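Local coordinates for protein halogenase PltM (Pseudomonas fluorescens, PDB 6BZN) that halogenates phenolic substrates as a flavin-dependent enzyme, with unusual versatility in both substrate and halide, at residues A[257-262]-A[273-278]. Sequence-based numbering, arbitrary orientation.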
# COMPACT_ATOMS: atom_id res chain seq x y z
N TRP A 257 12.68 -9.92 -4.27
CA TRP A 257 13.20 -8.62 -3.89
C TRP A 257 13.26 -8.45 -2.38
O TRP A 257 12.61 -9.20 -1.63
CB TRP A 257 12.38 -7.51 -4.54
CG TRP A 257 11.01 -7.27 -3.98
CD1 TRP A 257 9.87 -8.01 -4.20
CD2 TRP A 257 10.61 -6.16 -3.16
NE1 TRP A 257 8.81 -7.44 -3.55
CE2 TRP A 257 9.23 -6.30 -2.91
CE3 TRP A 257 11.29 -5.07 -2.60
CZ2 TRP A 257 8.52 -5.38 -2.11
CZ3 TRP A 257 10.59 -4.16 -1.84
CH2 TRP A 257 9.22 -4.32 -1.59
N LEU A 258 14.05 -7.47 -1.96
CA LEU A 258 14.22 -7.13 -0.55
C LEU A 258 14.10 -5.62 -0.37
O LEU A 258 14.67 -4.83 -1.16
CB LEU A 258 15.56 -7.67 -0.03
CG LEU A 258 16.02 -7.30 1.39
CD1 LEU A 258 16.92 -8.37 2.01
CD2 LEU A 258 16.76 -5.95 1.41
N TRP A 259 13.39 -5.21 0.67
CA TRP A 259 13.26 -3.79 1.00
C TRP A 259 14.17 -3.38 2.15
O TRP A 259 14.38 -4.17 3.07
CB TRP A 259 11.81 -3.42 1.30
CG TRP A 259 11.19 -3.73 2.69
CD1 TRP A 259 11.54 -3.20 3.90
CD2 TRP A 259 10.05 -4.56 2.94
NE1 TRP A 259 10.69 -3.66 4.90
CE2 TRP A 259 9.77 -4.50 4.33
CE3 TRP A 259 9.22 -5.35 2.13
CZ2 TRP A 259 8.71 -5.20 4.93
CZ3 TRP A 259 8.17 -6.07 2.73
CH2 TRP A 259 7.93 -5.98 4.11
N VAL A 260 14.67 -2.15 2.07
CA VAL A 260 15.37 -1.47 3.14
C VAL A 260 14.62 -0.15 3.35
O VAL A 260 14.64 0.75 2.49
CB VAL A 260 16.86 -1.24 2.80
CG1 VAL A 260 17.59 -0.60 3.97
CG2 VAL A 260 17.53 -2.56 2.43
N ILE A 261 13.93 -0.05 4.49
CA ILE A 261 13.03 1.04 4.80
C ILE A 261 13.45 1.58 6.17
O ILE A 261 12.95 1.11 7.20
CB ILE A 261 11.57 0.55 4.77
CG1 ILE A 261 11.17 0.24 3.34
CG2 ILE A 261 10.60 1.59 5.33
CD1 ILE A 261 9.79 -0.33 3.18
N PRO A 262 14.38 2.55 6.19
CA PRO A 262 14.84 3.06 7.49
C PRO A 262 13.84 3.93 8.21
O PRO A 262 13.13 4.72 7.56
CB PRO A 262 16.07 3.91 7.11
CG PRO A 262 16.48 3.40 5.79
CD PRO A 262 15.21 3.07 5.09
N LEU A 273 15.49 1.90 14.27
CA LEU A 273 15.24 0.70 13.51
C LEU A 273 15.15 0.95 12.03
O LEU A 273 14.91 2.07 11.57
CB LEU A 273 13.94 0.05 13.98
CG LEU A 273 13.90 -0.35 15.47
CD1 LEU A 273 12.47 -0.72 15.85
CD2 LEU A 273 14.88 -1.50 15.73
N CYS A 274 15.30 -0.15 11.31
CA CYS A 274 15.10 -0.22 9.89
C CYS A 274 14.25 -1.45 9.57
O CYS A 274 14.51 -2.57 10.04
CB CYS A 274 16.46 -0.29 9.21
SG CYS A 274 16.43 -0.36 7.40
N SER A 275 13.23 -1.25 8.76
CA SER A 275 12.37 -2.35 8.34
C SER A 275 13.01 -3.09 7.19
O SER A 275 13.52 -2.47 6.25
CB SER A 275 10.99 -1.83 7.97
OG SER A 275 10.16 -2.90 7.57
N ILE A 276 12.98 -4.42 7.27
CA ILE A 276 13.58 -5.30 6.27
C ILE A 276 12.55 -6.38 5.92
O ILE A 276 12.02 -7.05 6.82
CB ILE A 276 14.87 -5.98 6.80
CG1 ILE A 276 15.91 -4.94 7.26
CG2 ILE A 276 15.45 -6.92 5.75
CD1 ILE A 276 16.48 -4.00 6.20
N GLY A 277 12.26 -6.54 4.64
CA GLY A 277 11.37 -7.60 4.17
C GLY A 277 11.90 -8.19 2.90
O GLY A 277 12.34 -7.44 2.03
N PHE A 278 11.93 -9.51 2.79
CA PHE A 278 12.30 -10.13 1.50
C PHE A 278 11.22 -11.07 1.01
O PHE A 278 10.59 -11.79 1.81
CB PHE A 278 13.71 -10.74 1.49
CG PHE A 278 13.94 -11.88 2.45
CD1 PHE A 278 14.26 -11.63 3.79
CD2 PHE A 278 13.94 -13.19 2.00
CE1 PHE A 278 14.51 -12.68 4.66
CE2 PHE A 278 14.20 -14.24 2.87
CZ PHE A 278 14.48 -13.98 4.20
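The indole of Trp259 lies flat over the backbone of Gly277: the CA of Gly277 stands 3.4 Å from the centroid of the six-membered ring and 8° off its normal, a CH-pi contact over the face. A chi1 of 80° sets CG of Trp259 in the cleft between its own N and C, the indole leans across to the partner strand, and the missing side chain of Gly277 makes this close approach possible. The same turn brings the pyrrole edge to Ser275, where Trp259 NE1 donates to Ser275 OG at 2.8 Å, with OG only 10° out of the ring plane. Ser275 OG also hydrogen-bonds Glu64 OE1, which gives the hydroxyl one partner on the Trp259 strand and one beyond the hairpin. Strands 256-262 and 273-281 form a beta hairpin inside the mixed sheet, and the two segments run antiparallel. Ile261 and Ser275 form a hydrogen-bonded pair, Ile261 N reaching Ser275 O at 3.0 Å and Ser275 N reaching Ile261 O at 2.8 Å; near the other end Trp259 N bonds to Gly277 O. The face carrying Trp259 and Ile261 looks toward the flavin site: their side chains approach Val62 and Ala65 respectively, residues seen to bind FAD, although no flavin occupies this model. On the reverse face the packing is apolar. Cys274 SG touches Val260 CG1 at 3.6 Å, with Pro262 CG beside it, and the CG2 methyl of Val260 runs alongside the CD1 methyl of Ile276. Leu258 crosses Phe278 at an angle, their CB atoms 3.9 Å apart, while the Phe278 ring turns away to stack on Phe218 and meet Trp318 edge-to-face.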